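Long-range contacts in CcbJ (Streptomyces caelestis, PDB 4HGZ), which probably transfers a methyl group from S-adenosyl-L-methionine to a nitrogen atom of its substrate: residues 51-56 with 74-79; 65-70 with 131-136; 127-132 with 157-162. One frame throughout, in Å; residues are numbered along the deposited sequence.

Interaction 1: residues 51-56 with 74-79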
loop_
_atom_site.group_PDB
_atom_site.type_symbol
_atom_site.label_atom_id
_atom_site.label_comp_id
_atom_site.label_asym_id
_atom_site.label_seq_id
_atom_site.Cartn_x
_atom_site.Cartn_y
_atom_site.Cartn_z
ATOM N N ARG C 51 14.889 -7.513 -31.741
ATOM C CA ARG C 51 14.636 -8.652 -32.613
ATOM C C ARG C 51 13.153 -8.934 -32.797
ATOM O O ARG C 51 12.684 -9.128 -33.914
ATOM C CB ARG C 51 15.309 -9.901 -32.060
ATOM C CG ARG C 51 16.795 -9.933 -32.254
ATOM C CD ARG C 51 17.109 -9.881 -33.719
ATOM N NE ARG C 51 18.549 -9.777 -33.926
ATOM C CZ ARG C 51 19.122 -9.403 -35.065
ATOM N NH1 ARG C 51 18.382 -9.093 -36.127
ATOM N NH2 ARG C 51 20.443 -9.344 -35.139
ATOM N N GLU C 52 12.409 -8.980 -31.699
ATOM C CA GLU C 52 11.006 -9.383 -31.786
ATOM C C GLU C 52 10.169 -8.332 -32.500
ATOM O O GLU C 52 9.293 -8.669 -33.300
ATOM C CB GLU C 52 10.430 -9.714 -30.407
ATOM C CG GLU C 52 11.023 -10.987 -29.777
ATOM C CD GLU C 52 12.505 -10.846 -29.482
ATOM O OE1 GLU C 52 12.996 -9.692 -29.457
ATOM O OE2 GLU C 52 13.178 -11.882 -29.281
ATOM N N ALA C 53 10.447 -7.062 -32.214
ATOM C CA ALA C 53 9.784 -5.978 -32.917
ATOM C C ALA C 53 10.012 -6.143 -34.409
ATOM O O ALA C 53 9.081 -6.003 -35.211
ATOM C CB ALA C 53 10.311 -4.635 -32.455
ATOM N N ALA C 54 11.254 -6.440 -34.782
ATOM C CA ALA C 54 11.595 -6.545 -36.195
ATOM C C ALA C 54 10.743 -7.630 -36.852
ATOM O O ALA C 54 10.045 -7.391 -37.843
ATOM C CB ALA C 54 13.090 -6.827 -36.377
ATOM N N LEU C 55 10.793 -8.828 -36.285
ATOM C CA LEU C 55 10.033 -9.936 -36.830
ATOM C C LEU C 55 8.575 -9.498 -36.960
ATOM O O LEU C 55 7.963 -9.622 -38.027
ATOM C CB LEU C 55 10.187 -11.173 -35.938
ATOM C CG LEU C 55 11.570 -11.863 -35.959
ATOM C CD1 LEU C 55 11.851 -12.705 -34.693
ATOM C CD2 LEU C 55 11.747 -12.722 -37.215
ATOM N N PHE C 56 8.035 -8.943 -35.881
ATOM C CA PHE C 56 6.656 -8.479 -35.879
ATOM C C PHE C 56 6.363 -7.561 -37.056
ATOM O O PHE C 56 5.451 -7.823 -37.834
ATOM C CB PHE C 56 6.320 -7.765 -34.574
ATOM C CG PHE C 56 4.860 -7.477 -34.411
ATOM C CD1 PHE C 56 4.035 -8.374 -33.767
ATOM C CD2 PHE C 56 4.314 -6.308 -34.901
ATOM C CE1 PHE C 56 2.690 -8.110 -33.623
ATOM C CE2 PHE C 56 2.966 -6.037 -34.760
ATOM C CZ PHE C 56 2.154 -6.941 -34.126
ATOM N N GLY C 74 18.861 2.799 -34.096
ATOM C CA GLY C 74 18.570 1.652 -34.957
ATOM C C GLY C 74 18.277 0.351 -34.237
ATOM O O GLY C 74 18.434 -0.736 -34.807
ATOM N N ARG C 75 17.836 0.458 -32.989
ATOM C CA ARG C 75 17.572 -0.719 -32.170
ATOM C C ARG C 75 16.660 -1.716 -32.879
ATOM O O ARG C 75 16.888 -2.925 -32.830
ATOM C CB ARG C 75 16.966 -0.315 -30.832
ATOM C CG ARG C 75 16.700 -1.472 -29.929
ATOM C CD ARG C 75 16.071 -1.028 -28.620
ATOM N NE ARG C 75 14.749 -0.429 -28.795
ATOM C CZ ARG C 75 13.608 -1.115 -28.800
ATOM N NH1 ARG C 75 13.623 -2.435 -28.657
ATOM N NH2 ARG C 75 12.451 -0.478 -28.947
ATOM N N VAL C 76 15.629 -1.203 -33.539
ATOM C CA VAL C 76 14.719 -2.033 -34.314
ATOM C C VAL C 76 15.082 -2.054 -35.803
ATOM O O VAL C 76 14.859 -3.049 -36.489
ATOM C CB VAL C 76 13.267 -1.538 -34.160
ATOM C CG1 VAL C 76 12.291 -2.533 -34.768
ATOM C CG2 VAL C 76 12.941 -1.290 -32.683
ATOM N N ALA C 77 15.653 -0.959 -36.295
ATOM C CA ALA C 77 15.935 -0.802 -37.725
ATOM C C ALA C 77 16.962 -1.806 -38.254
ATOM O O ALA C 77 16.784 -2.379 -39.326
ATOM C CB ALA C 77 16.368 0.637 -38.044
ATOM N N PHE C 78 18.030 -2.034 -37.504
ATOM C CA PHE C 78 19.044 -2.968 -37.976
ATOM C C PHE C 78 18.582 -4.430 -37.975
ATOM O O PHE C 78 18.817 -5.162 -38.940
ATOM C CB PHE C 78 20.356 -2.779 -37.215
ATOM C CG PHE C 78 21.030 -1.483 -37.529
ATOM C CD1 PHE C 78 21.495 -1.230 -38.809
ATOM C CD2 PHE C 78 21.172 -0.507 -36.564
ATOM C CE1 PHE C 78 22.102 -0.034 -39.111
ATOM C CE2 PHE C 78 21.777 0.690 -36.865
ATOM C CZ PHE C 78 22.246 0.924 -38.136
ATOM N N PRO C 79 17.940 -4.871 -36.886
ATOM C CA PRO C 79 17.307 -6.177 -36.978
ATOM C C PRO C 79 16.328 -6.232 -38.147
ATOM O O PRO C 79 16.202 -7.266 -38.787
ATOM C CB PRO C 79 16.582 -6.300 -35.642
ATOM C CG PRO C 79 17.492 -5.581 -34.704
ATOM C CD PRO C 79 18.031 -4.404 -35.492
#
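A54 of helix 50-61 presses its methyl group onto the ring of P79, in the first turn of helix 77-82. The A54 CB to P79 CB distance is 3.6 Å. One residue earlier, A53 CB meets the V76 CG1 branch at 3.7 Å. With CG1 anti to the backbone N (chi1 -170°), V76 directs this branch at A53 CB and A54 N. A53, A54 and V76, with P79 CB, form the tight part, small, and apolar in its side chains. The segments share no hydrogen bonds.

P79 CB touches A54 on the buried side and R51 on the looser side, nearer solvent. R51 starts away from the proline, but a bend at chi2 (-60°) brings its end back across the ring at about a right angle. Its NH1 lies 3.4 Å from P79 CB, and P79 CG sits off-centre over one guanidinium face. The charge is met by D82 in a salt bridge.

R75 points its head elsewhere, to a salt bridge with D49. It is a residue of the S-adenosyl-L-homocysteine site, which is empty of ligand in this chain. Behind V76 lies E68 of strand 66-69. The glycine-bearing turn around G74 that leads into helix 77-82 is consistent with the cofactor loop of Rossmann-like methyltransferases.

Interaction 2: residues 65-70 with 131-136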
loop_
_atom_site.group_PDB
_atom_site.type_symbol
_atom_site.label_atom_id
_atom_site.label_comp_id
_atom_site.label_asym_id
_atom_site.label_seq_id
_atom_site.Cartn_x
_atom_site.Cartn_y
_atom_site.Cartn_z
ATOM N N PRO C 65 8.668 -1.158 -48.193
ATOM C CA PRO C 65 9.410 -0.362 -47.199
ATOM C C PRO C 65 8.581 0.110 -46.005
ATOM O O PRO C 65 7.397 0.430 -46.145
ATOM C CB PRO C 65 9.889 0.851 -48.005
ATOM C CG PRO C 65 8.876 1.003 -49.116
ATOM C CD PRO C 65 8.130 -0.315 -49.276
ATOM N N VAL C 66 9.212 0.169 -44.839
ATOM C CA VAL C 66 8.525 0.602 -43.636
ATOM C C VAL C 66 9.165 1.854 -43.063
ATOM O O VAL C 66 10.341 2.130 -43.299
ATOM C CB VAL C 66 8.523 -0.497 -42.552
ATOM C CG1 VAL C 66 7.934 -1.786 -43.106
ATOM C CG2 VAL C 66 9.934 -0.738 -42.044
ATOM N N LEU C 67 8.382 2.603 -42.295
ATOM C CA LEU C 67 8.851 3.838 -41.696
ATOM C C LEU C 67 8.834 3.701 -40.183
ATOM O O LEU C 67 7.788 3.421 -39.604
ATOM C CB LEU C 67 7.934 4.985 -42.113
ATOM C CG LEU C 67 8.312 6.385 -41.638
ATOM C CD1 LEU C 67 9.390 6.958 -42.535
ATOM C CD2 LEU C 67 7.089 7.293 -41.629
ATOM N N GLU C 68 9.988 3.874 -39.541
ATOM C CA GLU C 68 10.029 3.903 -38.089
ATOM C C GLU C 68 10.071 5.340 -37.568
ATOM O O GLU C 68 11.008 6.084 -37.844
ATOM C CB GLU C 68 11.203 3.102 -37.503
ATOM C CG GLU C 68 11.151 3.126 -35.964
ATOM C CD GLU C 68 12.259 2.348 -35.259
ATOM O OE1 GLU C 68 13.183 1.845 -35.935
ATOM O OE2 GLU C 68 12.198 2.253 -34.004
ATOM N N LEU C 69 9.044 5.728 -36.819
ATOM C CA LEU C 69 9.061 6.995 -36.124
ATOM C C LEU C 69 9.884 6.821 -34.854
ATOM O O LEU C 69 9.612 5.928 -34.063
ATOM C CB LEU C 69 7.645 7.400 -35.754
ATOM C CG LEU C 69 6.660 7.488 -36.909
ATOM C CD1 LEU C 69 5.347 8.075 -36.430
ATOM C CD2 LEU C 69 7.242 8.346 -38.003
ATOM N N GLY C 70 10.897 7.660 -34.665
ATOM C CA GLY C 70 11.732 7.600 -33.467
ATOM C C GLY C 70 12.706 6.452 -33.524
ATOM O O GLY C 70 12.743 5.610 -32.635
ATOM N N SER C 131 4.341 0.306 -46.103
ATOM C CA SER C 131 3.532 -0.875 -45.832
ATOM C C SER C 131 3.222 -0.903 -44.355
ATOM O O SER C 131 2.191 -1.413 -43.931
ATOM C CB SER C 131 4.298 -2.137 -46.220
ATOM O OG SER C 131 5.460 -2.277 -45.419
ATOM N N VAL C 132 4.129 -0.332 -43.575
ATOM C CA VAL C 132 3.977 -0.280 -42.135
ATOM C C VAL C 132 4.615 0.994 -41.604
ATOM O O VAL C 132 5.752 1.324 -41.954
ATOM C CB VAL C 132 4.683 -1.463 -41.474
ATOM C CG1 VAL C 132 4.442 -1.460 -39.970
ATOM C CG2 VAL C 132 4.226 -2.757 -42.096
ATOM N N VAL C 133 3.886 1.720 -40.764
ATOM C CA VAL C 133 4.485 2.834 -40.040
ATOM C C VAL C 133 4.438 2.436 -38.585
ATOM O O VAL C 133 3.387 2.003 -38.099
ATOM C CB VAL C 133 3.695 4.132 -40.227
ATOM C CG1 VAL C 133 4.327 5.229 -39.434
ATOM C CG2 VAL C 133 3.616 4.512 -41.711
ATOM N N PHE C 134 5.559 2.538 -37.881
ATOM C CA PHE C 134 5.535 2.127 -36.485
ATOM C C PHE C 134 6.295 3.028 -35.552
ATOM O O PHE C 134 7.189 3.780 -35.955
ATOM C CB PHE C 134 5.986 0.675 -36.297
ATOM C CG PHE C 134 7.452 0.448 -36.524
ATOM C CD1 PHE C 134 8.329 0.363 -35.450
ATOM C CD2 PHE C 134 7.952 0.280 -37.809
ATOM C CE1 PHE C 134 9.689 0.138 -35.653
ATOM C CE2 PHE C 134 9.313 0.047 -38.022
ATOM C CZ PHE C 134 10.179 -0.020 -36.945
ATOM N N ALA C 135 5.933 2.904 -34.281
ATOM C CA ALA C 135 6.484 3.718 -33.235
ATOM C C ALA C 135 6.650 2.856 -31.988
ATOM O O ALA C 135 5.693 2.573 -31.289
ATOM C CB ALA C 135 5.560 4.881 -32.969
ATOM N N ALA C 136 7.880 2.449 -31.720
ATOM C CA ALA C 136 8.187 1.558 -30.614
ATOM C C ALA C 136 8.429 2.293 -29.295
ATOM O O ALA C 136 8.532 3.514 -29.254
ATOM C CB ALA C 136 9.388 0.707 -30.964
HETATM O O HOH W 1 10.251 3.687 -32.339
#
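E68 and F134 meet through contrasting torsions. E68 sets CG anti to the backbone N (chi1 -178°) and stays extended, while F134 has CG between its backbone N and carbonyl carbon (chi1 71°). Their segments are adjacent parallel strands of the central sheet in a Rossmann-like methyltransferase fold. The torsions lay the glutamate chain over one face of the phenyl ring. E68 CB is 3.3 Å from F134 CZ, and the carboxylate plane is turned only 25° from the ring plane. V66 CG2 comes to the ring edge, near its plane.

The backbones are joined in turn by L67 N to V132 O (2.9 Å), F134 N to L67 O (3.0 Å) and L69 N to F134 O (2.8 Å). S131 N adds a bond to P65 O.

V66, V132, E68 and F134 share one face of the sheet, covered by helices 50-61 and 77-82. On the other face L67 and V133 lie side by side, with L67 CD2 4.1 Å from V133 CG1. L67 and L69 also touch F120, a residue of the cofactor site.

Where the strands end, a water bridges them. It accepts a bond from A136 N at 2.7 Å. E68 OE2 and L69 O, each 2.9 Å from it, are among the acceptors that compete for its protons.

Interaction 3: residues 127-132 with 157-162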
loop_
_atom_site.group_PDB
_atom_site.type_symbol
_atom_site.label_atom_id
_atom_site.label_comp_id
_atom_site.label_asym_id
_atom_site.label_seq_id
_atom_site.Cartn_x
_atom_site.Cartn_y
_atom_site.Cartn_z
ATOM N N GLU C 127 5.876 11.432 -52.346
ATOM C CA GLU C 127 4.903 10.485 -52.876
ATOM C C GLU C 127 5.111 9.093 -52.299
ATOM O O GLU C 127 4.379 8.159 -52.624
ATOM C CB GLU C 127 5.022 10.419 -54.398
ATOM C CG GLU C 127 4.885 11.761 -55.085
ATOM C CD GLU C 127 3.447 12.241 -55.163
ATOM O OE1 GLU C 127 2.719 12.157 -54.150
ATOM O OE2 GLU C 127 3.051 12.715 -56.250
ATOM N N GLN C 128 6.126 8.957 -51.454
ATOM C CA GLN C 128 6.441 7.675 -50.852
ATOM C C GLN C 128 5.303 7.191 -49.973
ATOM O O GLN C 128 4.781 7.941 -49.140
ATOM C CB GLN C 128 7.698 7.773 -49.994
ATOM C CG GLN C 128 8.171 6.420 -49.485
ATOM C CD GLN C 128 8.614 5.504 -50.625
ATOM O OE1 GLN C 128 9.612 5.777 -51.303
ATOM N NE2 GLN C 128 7.870 4.418 -50.845
ATOM N N ARG C 129 4.923 5.934 -50.157
ATOM C CA ARG C 129 3.989 5.286 -49.248
ATOM C C ARG C 129 4.674 4.095 -48.619
ATOM O O ARG C 129 5.671 3.597 -49.144
ATOM C CB ARG C 129 2.725 4.867 -49.978
ATOM C CG ARG C 129 1.944 6.048 -50.512
ATOM C CD ARG C 129 1.390 6.888 -49.383
ATOM N NE ARG C 129 0.624 8.007 -49.912
ATOM C CZ ARG C 129 1.148 9.200 -50.169
ATOM N NH1 ARG C 129 2.437 9.428 -49.933
ATOM N NH2 ARG C 129 0.383 10.162 -50.659
ATOM N N TYR C 130 4.153 3.656 -47.482
ATOM C CA TYR C 130 4.787 2.590 -46.728
ATOM C C TYR C 130 3.801 1.477 -46.420
ATOM O O TYR C 130 2.582 1.677 -46.461
ATOM C CB TYR C 130 5.354 3.144 -45.426
ATOM C CG TYR C 130 6.471 4.131 -45.621
ATOM C CD1 TYR C 130 7.797 3.723 -45.557
ATOM C CD2 TYR C 130 6.206 5.473 -45.871
ATOM C CE1 TYR C 130 8.836 4.622 -45.738
ATOM C CE2 TYR C 130 7.241 6.384 -46.053
ATOM C CZ TYR C 130 8.553 5.949 -45.987
ATOM O OH TYR C 130 9.590 6.831 -46.171
ATOM N N SER C 131 4.341 0.306 -46.103
ATOM C CA SER C 131 3.532 -0.875 -45.832
ATOM C C SER C 131 3.222 -0.903 -44.355
ATOM O O SER C 131 2.191 -1.413 -43.931
ATOM C CB SER C 131 4.298 -2.137 -46.220
ATOM O OG SER C 131 5.460 -2.277 -45.419
ATOM N N VAL C 132 4.129 -0.332 -43.575
ATOM C CA VAL C 132 3.977 -0.280 -42.135
ATOM C C VAL C 132 4.615 0.994 -41.604
ATOM O O VAL C 132 5.752 1.324 -41.954
ATOM C CB VAL C 132 4.683 -1.463 -41.474
ATOM C CG1 VAL C 132 4.442 -1.460 -39.970
ATOM C CG2 VAL C 132 4.226 -2.757 -42.096
ATOM N N ARG C 157 -1.374 7.580 -41.109
ATOM C CA ARG C 157 -2.425 6.966 -41.917
ATOM C C ARG C 157 -2.239 7.305 -43.394
ATOM O O ARG C 157 -2.305 6.430 -44.263
ATOM C CB ARG C 157 -3.809 7.436 -41.460
ATOM C CG ARG C 157 -4.957 6.886 -42.297
ATOM C CD ARG C 157 -6.204 7.733 -42.135
ATOM N NE ARG C 157 -6.412 8.629 -43.269
ATOM C CZ ARG C 157 -6.923 9.854 -43.171
ATOM N NH1 ARG C 157 -7.261 10.346 -41.984
ATOM N NH2 ARG C 157 -7.078 10.598 -44.258
ATOM N N GLU C 158 -1.990 8.585 -43.663
ATOM C CA GLU C 158 -1.924 9.096 -45.023
ATOM C C GLU C 158 -0.689 8.620 -45.783
ATOM O O GLU C 158 -0.622 8.735 -47.003
ATOM C CB GLU C 158 -1.996 10.619 -45.007
ATOM C CG GLU C 158 -3.328 11.171 -44.505
ATOM C CD GLU C 158 -3.291 12.677 -44.239
ATOM O OE1 GLU C 158 -2.183 13.254 -44.155
ATOM O OE2 GLU C 158 -4.376 13.286 -44.107
ATOM N N LEU C 159 0.280 8.073 -45.060
ATOM C CA LEU C 159 1.496 7.544 -45.674
ATOM C C LEU C 159 1.403 6.053 -46.024
ATOM O O LEU C 159 2.250 5.529 -46.764
ATOM C CB LEU C 159 2.689 7.774 -44.750
ATOM C CG LEU C 159 3.154 9.218 -44.611
ATOM C CD1 LEU C 159 4.149 9.324 -43.476
ATOM C CD2 LEU C 159 3.778 9.688 -45.910
ATOM N N LEU C 160 0.385 5.375 -45.491
ATOM C CA LEU C 160 0.192 3.946 -45.758
ATOM C C LEU C 160 -0.308 3.674 -47.171
ATOM O O LEU C 160 -1.128 4.423 -47.711
ATOM C CB LEU C 160 -0.808 3.344 -44.779
ATOM C CG LEU C 160 -0.527 3.558 -43.299
ATOM C CD1 LEU C 160 -1.693 3.045 -42.457
ATOM C CD2 LEU C 160 0.763 2.856 -42.929
ATOM N N GLU C 161 0.183 2.592 -47.766
ATOM C CA GLU C 161 -0.411 2.084 -48.985
ATOM C C GLU C 161 -1.698 1.393 -48.587
ATOM O O GLU C 161 -1.880 1.040 -47.418
ATOM C CB GLU C 161 0.521 1.088 -49.662
ATOM C CG GLU C 161 0.986 -0.020 -48.743
ATOM C CD GLU C 161 1.699 -1.138 -49.486
ATOM O OE1 GLU C 161 1.965 -0.981 -50.694
ATOM O OE2 GLU C 161 1.987 -2.180 -48.858
ATOM N N PRO C 162 -2.609 1.204 -49.549
ATOM C CA PRO C 162 -3.845 0.464 -49.284
ATOM C C PRO C 162 -3.538 -0.856 -48.583
ATOM O O PRO C 162 -2.732 -1.635 -49.082
ATOM C CB PRO C 162 -4.404 0.198 -50.687
ATOM C CG PRO C 162 -3.277 0.537 -51.643
ATOM C CD PRO C 162 -2.488 1.591 -50.962
#
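R129 wraps its side chain around the backbone of L159 and E158. CG stands beside the backbone N (chi1 -64°) and the chain bends at chi2 (-66°), which brings CD to 3.1 Å from L159 O. This leaves the guanidinium under E158 O, which sits over one face, offset toward the rim. R129 NE is 3.2 Å from E158 O, but the angle is too poor for a hydrogen bond. The bond from NH1 to Q128 O, 2.9 Å long, holds the head. That oxygen lies in the guanidinium plane, although NH1 approaches from above the carbonyl plane. Q128 NE2 in turn donates to R129 O at 2.9 Å, almost straight. L159 packs alongside, with CD2 near Q128 O.

The backbones are joined by two bonds in parallel register. Y130 N donates to L159 O (2.8 Å), and E161 N donates to Y130 O (2.9 Å). The side chains of Y130 and L160 diverge. The Y130 ring offers its edge to L159 O, while its hydroxyl is hydrogen-bonded to H88.

E161 has CG between the backbone N and the carbonyl carbon (chi1 53°), and the rest of its chain is extended. CG thereby passes 3.3 Å from Y130 O. The carboxylate reaches on to S131, with E161 OE2 3.5 Å from S131 CB, and OE1 makes a salt bridge with R64.

The contact thus ties the end of helix 146-159 and the short strand 160-161 to the beginning of strand 130-135. L159 and Y130 both pack on L67 of strand 66-69. V132 faces helix 50-61 and strand 164-171.

How the interactions relate
Along the chain the order is 51-56, 65-70, 74-79, 131-136, so the segments of interactions 1 and 2 alternate. Their centres are about 11 Å apart, and they touch where V76 meets E68 and F134. Interaction 3 opens on strand 130-135, where it shares S131 and V132 with interaction 2, and closes last, with 157-162. Those centres are about 10 Å apart. Interactions 1 and 3, with centres about 20 Å apart, do not touch. Together they run from the helices covering one sheet face, through the strand pair, to the beginning of strand 130-135. R75 of the cofactor site packs on A136, placing interactions 1 and 2 beside that site. L159 of interaction 3 approaches F120.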